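PDB 4IGJ: maleylacetoacetate isomerase from Anaeromyxobacter dehalogenans, which probably isomerises maleylacetoacetate to fumarylacetoacetate with the help of glutathione, as a zeta-class member of the glutathione transferase superfamily. Local coordinates for residues 32-35 with 36-40; 92-95 with 96-100. All blocks are in the same frame, centred on the assembly; numbering follows the deposited sequence. Where two conformers were deposited one is given.

Contact 1: residues 32-35 with 36-40. With SO4 (sulfate ion), chain C.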
ATOM      1  N   ARG A  32       3.034  -1.244  19.700  1.00 12.64           N
ATOM      2  CA  ARG A  32       4.198  -1.150  18.829  1.00 13.51           C
ATOM      3  C   ARG A  32       3.915  -1.374  17.344  1.00 17.31           C
ATOM      4  O   ARG A  32       4.833  -1.316  16.522  1.00 18.90           O
ATOM      5  CB  ARG A  32       5.285  -2.111  19.293  1.00 17.99           C
ATOM      6  CG  ARG A  32       6.670  -1.557  19.089  1.00 22.92           C
ATOM      7  CD  ARG A  32       7.711  -2.527  19.587  1.00 22.00           C
ATOM      8  NE  ARG A  32       8.902  -1.829  20.046  1.00 31.03           N
ATOM      9  CZ  ARG A  32       9.915  -2.428  20.659  1.00 32.96           C
ATOM     10  NH1 ARG A  32      10.968  -1.725  21.053  1.00 37.92           N
ATOM     11  NH2 ARG A  32       9.870  -3.733  20.875  1.00 27.28           N
ATOM     12  N   SER A  33       2.659  -1.626  16.999  1.00 11.33           N
ATOM     13  CA  SER A  33       2.287  -1.863  15.596  1.00 10.23           C
ATOM     14  C   SER A  33       2.423  -0.596  14.753  1.00  9.21           C
ATOM     15  O   SER A  33       1.760   0.407  15.026  1.00 10.60           O
ATOM     16  CB  SER A  33       0.838  -2.356  15.521  1.00 11.14           C
ATOM     17  OG  SER A  33       0.325  -2.248  14.199  1.00 12.22           O
ATOM     18  N   SER A  34       3.272  -0.623  13.727  0.72 10.18           N
ATOM     19  CA  SER A  34       3.442   0.579  12.912  0.72 11.39           C
ATOM     20  C   SER A  34       2.176   0.880  12.119  0.72 10.36           C
ATOM     21  O   SER A  34       1.817   2.042  11.933  0.72 10.69           O
ATOM     22  CB  SER A  34       4.672   0.484  11.996  0.72 15.56           C
ATOM     23  OG  SER A  34       4.460  -0.406  10.920  0.72 12.80           O
ATOM     24  N   SER A  35       1.482  -0.161  11.675  1.00  9.73           N
ATOM     25  CA  SER A  35       0.243   0.051  10.947  1.00 11.77           C
ATOM     26  C   SER A  35      -0.809   0.719  11.829  1.00 10.68           C
ATOM     27  O   SER A  35      -1.506   1.643  11.380  1.00 12.09           O
ATOM     28  CB  SER A  35      -0.280  -1.249  10.340  1.00 13.71           C
ATOM     29  OG  SER A  35      -1.422  -0.991   9.537  1.00 29.88           O
ATOM     30  N   ALA A  36      -0.908   0.288  13.086  1.00  9.30           N
ATOM     31  CA  ALA A  36      -1.863   0.893  14.010  1.00 10.27           C
ATOM     32  C   ALA A  36      -1.454   2.316  14.344  1.00 10.37           C
ATOM     33  O   ALA A  36      -2.304   3.196  14.478  1.00  9.43           O
ATOM     34  CB  ALA A  36      -1.993   0.067  15.287  1.00 12.48           C
ATOM     35  N   TRP A  37      -0.151   2.547  14.468  1.00  9.20           N
ATOM     36  CA  TRP A  37       0.365   3.875  14.761  1.00  7.70           C
ATOM     37  C   TRP A  37      -0.067   4.881  13.684  1.00  8.61           C
ATOM     38  O   TRP A  37      -0.436   6.008  14.008  1.00  8.93           O
ATOM     39  CB  TRP A  37       1.890   3.782  14.897  1.00  9.04           C
ATOM     40  CG  TRP A  37       2.657   5.001  15.342  1.00  7.22           C
ATOM     41  CD1 TRP A  37       2.206   6.285  15.515  1.00  7.40           C
ATOM     42  CD2 TRP A  37       4.046   5.019  15.659  1.00  8.10           C
ATOM     43  NE1 TRP A  37       3.243   7.093  15.916  1.00  8.88           N
ATOM     44  CE2 TRP A  37       4.384   6.334  16.013  1.00  8.74           C
ATOM     45  CE3 TRP A  37       5.038   4.037  15.673  1.00  8.17           C
ATOM     46  CZ2 TRP A  37       5.684   6.695  16.381  1.00  9.26           C
ATOM     47  CZ3 TRP A  37       6.313   4.387  16.025  1.00  8.82           C
ATOM     48  CH2 TRP A  37       6.634   5.703  16.382  1.00  9.68           C
ATOM     49  N   ARG A  38      -0.031   4.479  12.410  1.00  7.86           N
ATOM     50  CA  ARG A  38      -0.476   5.357  11.325  1.00  8.42           C
ATOM     51  C   ARG A  38      -1.893   5.832  11.572  1.00  7.90           C
ATOM     52  O   ARG A  38      -2.201   7.015  11.383  1.00  6.99           O
ATOM     53  CB  ARG A  38      -0.438   4.643   9.974  1.00  7.43           C
ATOM     54  CG  ARG A  38       0.925   4.068   9.593  1.00  6.21           C
ATOM     55  CD  ARG A  38       0.714   2.959   8.595  1.00  7.89           C
ATOM     56  NE  ARG A  38       1.948   2.311   8.174  1.00  8.78           N
ATOM     57  CZ  ARG A  38       1.976   1.228   7.403  1.00  8.90           C
ATOM     58  NH1 ARG A  38       0.842   0.671   6.997  1.00  8.00           N
ATOM     59  NH2 ARG A  38       3.144   0.686   7.057  1.00  9.63           N
ATOM     60  N   VAL A  39      -2.756   4.909  11.987  1.00  7.89           N
ATOM     61  CA  VAL A  39      -4.148   5.245  12.246  1.00  7.72           C
ATOM     62  C   VAL A  39      -4.291   6.131  13.487  1.00  7.96           C
ATOM     63  O   VAL A  39      -5.056   7.103  13.471  1.00  8.82           O
ATOM     64  CB  VAL A  39      -5.038   3.992  12.291  1.00  7.95           C
ATOM     65  CG1 VAL A  39      -6.485   4.365  12.590  1.00  9.61           C
ATOM     66  CG2 VAL A  39      -4.949   3.259  10.946  1.00  8.40           C
ATOM     67  N   ARG A  40      -3.522   5.838  14.531  1.00  8.37           N
ATOM     68  CA  ARG A  40      -3.506   6.690  15.719  1.00  8.75           C
ATOM     69  C   ARG A  40      -3.114   8.119  15.356  1.00  8.97           C
ATOM     70  O   ARG A  40      -3.658   9.075  15.906  1.00 10.41           O
ATOM     71  CB  ARG A  40      -2.552   6.135  16.782  1.00  9.02           C
ATOM     72  CG  ARG A  40      -2.957   4.776  17.299  1.00  9.39           C
ATOM     73  CD  ARG A  40      -2.269   4.454  18.623  1.00 10.73           C
ATOM     74  NE  ARG A  40      -0.808   4.448  18.534  1.00  9.59           N
ATOM     75  CZ  ARG A  40      -0.057   3.353  18.430  1.00 10.86           C
ATOM     76  NH1 ARG A  40      -0.612   2.143  18.375  1.00 11.03           N
ATOM     77  NH2 ARG A  40       1.265   3.476  18.375  1.00 10.73           N
TER
HETATM   78  S   SO4 C 301       5.628  -3.610  12.364  1.00 18.79           S
HETATM   79  O1  SO4 C 301       6.999  -3.817  12.793  1.00 32.06           O
HETATM   80  O2  SO4 C 301       5.630  -2.903  11.088  1.00 21.01           O
HETATM   81  O3  SO4 C 301       4.947  -2.830  13.383  1.00 27.78           O
HETATM   82  O4  SO4 C 301       4.963  -4.896  12.235  1.00 27.77           O
HETATM   83  O   HOH W   1       5.707   1.140   8.638  1.00 13.10           O
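W37 N donates to S33 O at 2.9 Å and R38 N to S34 O at 3.1 Å, bonds that close the first turn of helix 34-45 in the thioredoxin-like N-terminal domain of a glutathione transferase. S33 is the N-cap: its hydroxyl lies anti to its own backbone N (chi1 164°), beside the carbonyl carbon, which turns OG back over the opening turn to accept from A36 N at 3.0 Å, with an N-H...O angle of 162°. A36 CB packs against the same hydroxyl. One residue on, S34 N donates to O3 of a sulfate, probably from the crystallisation liquor, at 2.8 Å; in the conformer given, S34 OG also reaches sulfate O2 at 2.8 Å. The anion sits by the helix N-terminus, where the helix dipole would probably favour it, and Q132 and Q135 hold it as well.

S35 and R38 both belong to the glutathione site seen in this protein. The R38 side chain runs extended from CG to NE and folds back along the helix start; its CG lies 3.2 Å from S34 O, and the guanidinium passes with one face over S35 CA. Its NH1 is hydrogen-bonded to S93, and its NH2 donates to a water. Replacing this arginine with an alanine would probably leave the S93 hydroxyl without this donor and take away the water's partner NH2. That water lies 3.0 Å from R38 NH2 and, in the S34 conformer given, donates to S34 OG.

Contact 2: residues 92-95 with 96-100; sequences QSMA and ILEWL
M94 and E98, one turn apart on helix 93-103, cross at an angle, the methyl CE of M94 lying 3.5 Å from E98 OE2. Both side chains bend at chi2: M94 leaves with CG anti to its backbone N (chi1 -166°) and then turns (chi2 74°), while E98 bends the other way; its chi1 sets CG anti to the carbonyl carbon, 3.1 Å from M94 O. R121 of the same chain forms a salt bridge from NE to OE2, which probably steadies the carboxylate; R121 of the second subunit is a long, weak ion partner of OE1.

I96 and L97 fold back toward the helix start. I96 CG1 rests 3.3 Å from Q92 O, the carbonyl that accepts from I96 N at 2.9 Å, and L97 CG comes equally near S93 O, which accepts from L97 N. The W99 ring meets W115 of the second subunit, and A95 packs separately on A118 of that subunit. S93, whose OG is hydrogen-bonded to Y189, belongs to the glutathione site seen in this protein. This opens the last helix of a thioredoxin-like glutathione transferase domain, with one side at the dimer interface and its N-terminus at the glutathione site.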
ATOM      1  N   GLN A  92      -7.158  -2.175   6.978  1.00  9.63           N
ATOM      2  CA  GLN A  92      -6.076  -1.663   6.114  1.00  8.69           C
ATOM      3  C   GLN A  92      -5.818  -0.196   6.383  1.00  9.05           C
ATOM      4  O   GLN A  92      -6.687   0.645   6.167  1.00  8.49           O
ATOM      5  CB  GLN A  92      -6.325  -1.912   4.622  1.00  9.25           C
ATOM      6  CG  GLN A  92      -6.113  -3.353   4.187  1.00 13.54           C
ATOM      7  CD  GLN A  92      -4.636  -3.760   4.140  1.00 16.45           C
ATOM      8  OE1 GLN A  92      -3.739  -2.917   4.087  1.00 17.11           O
ATOM      9  NE2 GLN A  92      -4.388  -5.061   4.156  1.00 26.30           N
ATOM     10  N   SER A  93      -4.621   0.115   6.862  1.00  7.40           N
ATOM     11  CA  SER A  93      -4.308   1.484   7.275  1.00  8.04           C
ATOM     12  C   SER A  93      -4.655   2.557   6.239  1.00  7.19           C
ATOM     13  O   SER A  93      -5.218   3.592   6.588  1.00  8.14           O
ATOM     14  CB  SER A  93      -2.845   1.624   7.731  1.00  9.66           C
ATOM     15  OG  SER A  93      -1.931   1.436   6.648  1.00  8.52           O
ATOM     16  N   MET A  94      -4.354   2.320   4.966  1.00  6.33           N
ATOM     17  CA  MET A  94      -4.600   3.354   3.969  1.00  6.80           C
ATOM     18  C   MET A  94      -6.083   3.540   3.727  1.00  6.60           C
ATOM     19  O   MET A  94      -6.546   4.668   3.569  1.00  7.77           O
ATOM     20  CB  MET A  94      -3.877   3.066   2.655  1.00  8.13           C
ATOM     21  CG  MET A  94      -3.828   4.280   1.721  1.00  8.64           C
ATOM     22  SD  MET A  94      -2.647   5.502   2.316  1.00 11.66           S
ATOM     23  CE  MET A  94      -2.824   6.811   1.099  1.00 12.09           C
ATOM     24  N   ALA A  95      -6.841   2.445   3.727  1.00  6.41           N
ATOM     25  CA  ALA A  95      -8.290   2.539   3.551  1.00  7.10           C
ATOM     26  C   ALA A  95      -8.932   3.259   4.734  1.00  7.20           C
ATOM     27  O   ALA A  95      -9.835   4.081   4.549  1.00  7.39           O
ATOM     28  CB  ALA A  95      -8.910   1.155   3.379  1.00  8.69           C
ATOM     29  N   ILE A  96      -8.458   2.972   5.943  1.00  6.71           N
ATOM     30  CA  ILE A  96      -8.957   3.629   7.148  1.00  7.83           C
ATOM     31  C   ILE A  96      -8.651   5.120   7.101  1.00  7.77           C
ATOM     32  O   ILE A  96      -9.528   5.955   7.353  1.00  7.70           O
ATOM     33  CB  ILE A  96      -8.335   3.019   8.422  1.00  7.84           C
ATOM     34  CG1 ILE A  96      -8.765   1.560   8.585  1.00  8.79           C
ATOM     35  CG2 ILE A  96      -8.723   3.852   9.657  1.00  8.29           C
ATOM     36  CD1 ILE A  96      -7.932   0.804   9.619  1.00  9.13           C
ATOM     37  N   LEU A  97      -7.412   5.475   6.765  1.00  7.42           N
ATOM     38  CA  LEU A  97      -7.037   6.886   6.692  1.00  8.14           C
ATOM     39  C   LEU A  97      -7.793   7.647   5.605  1.00  7.19           C
ATOM     40  O   LEU A  97      -8.181   8.800   5.821  1.00  8.66           O
ATOM     41  CB  LEU A  97      -5.523   7.036   6.519  1.00  8.58           C
ATOM     42  CG  LEU A  97      -4.728   6.655   7.776  1.00  7.02           C
ATOM     43  CD1 LEU A  97      -3.269   6.367   7.440  1.00 10.88           C
ATOM     44  CD2 LEU A  97      -4.822   7.755   8.837  1.00 10.47           C
ATOM     45  N   GLU A  98      -8.028   7.005   4.461  1.00  6.06           N
ATOM     46  CA  GLU A  98      -8.804   7.645   3.395  1.00  6.60           C
ATOM     47  C   GLU A  98     -10.247   7.853   3.841  1.00  8.06           C
ATOM     48  O   GLU A  98     -10.867   8.859   3.482  1.00  8.35           O
ATOM     49  CB  GLU A  98      -8.746   6.837   2.093  1.00  7.19           C
ATOM     50  CG  GLU A  98      -7.342   6.749   1.453  1.00  8.91           C
ATOM     51  CD  GLU A  98      -7.031   7.806   0.399  1.00 11.76           C
ATOM     52  OE1 GLU A  98      -7.787   8.788   0.212  1.00  9.75           O
ATOM     53  OE2 GLU A  98      -5.977   7.651  -0.247  1.00 10.22           O
ATOM     54  N   TRP A  99     -10.778   6.920   4.630  1.00  6.71           N
ATOM     55  CA  TRP A  99     -12.115   7.089   5.201  1.00  7.23           C
ATOM     56  C   TRP A  99     -12.157   8.265   6.169  1.00  8.28           C
ATOM     57  O   TRP A  99     -13.072   9.090   6.112  1.00  8.86           O
ATOM     58  CB  TRP A  99     -12.580   5.819   5.915  1.00  7.52           C
ATOM     59  CG  TRP A  99     -13.953   5.985   6.516  1.00  8.16           C
ATOM     60  CD1 TRP A  99     -15.149   5.838   5.878  1.00  9.96           C
ATOM     61  CD2 TRP A  99     -14.263   6.341   7.869  1.00 11.19           C
ATOM     62  NE1 TRP A  99     -16.187   6.090   6.750  1.00 11.61           N
ATOM     63  CE2 TRP A  99     -15.664   6.387   7.982  1.00  9.62           C
ATOM     64  CE3 TRP A  99     -13.486   6.611   8.997  1.00 13.22           C
ATOM     65  CZ2 TRP A  99     -16.313   6.705   9.181  1.00  9.87           C
ATOM     66  CZ3 TRP A  99     -14.129   6.932  10.189  1.00 13.25           C
ATOM     67  CH2 TRP A  99     -15.526   6.974  10.268  1.00 12.53           C
ATOM     68  N   LEU A 100     -11.181   8.334   7.067  1.00  7.39           N
ATOM     69  CA  LEU A 100     -11.106   9.454   8.001  1.00  7.10           C
ATOM     70  C   LEU A 100     -11.051  10.787   7.259  1.00  8.74           C
ATOM     71  O   LEU A 100     -11.656  11.770   7.677  1.00  9.04           O
ATOM     72  CB  LEU A 100      -9.908   9.314   8.941  1.00  7.80           C
ATOM     73  CG  LEU A 100     -10.014   8.236  10.023  1.00 10.32           C
ATOM     74  CD1 LEU A 100      -8.665   7.981  10.676  1.00 12.17           C
ATOM     75  CD2 LEU A 100     -11.031   8.637  11.084  1.00 11.70           C
TER

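Overall arrangement
Contact 1 comes first along the chain, at the start of helix 34-45 in the beta-alpha-beta unit with strands 24-29 and 51-54; contact 2 follows strand 87-91, an edge strand of the same four-stranded mixed sheet, and opens helix 93-103. Their centres are about 12 Å apart, yet the two helices touch: S35 OG packs 3.5 Å from S93 CB, and V39 CG1 lies 3.7 Å from I96 CG2. The N-terminal domain thus brings two helix starts together, and both supply residues to the glutathione site. Contact 2 also reaches the second subunit, whereas the segments of contact 1 touch no other protein chain.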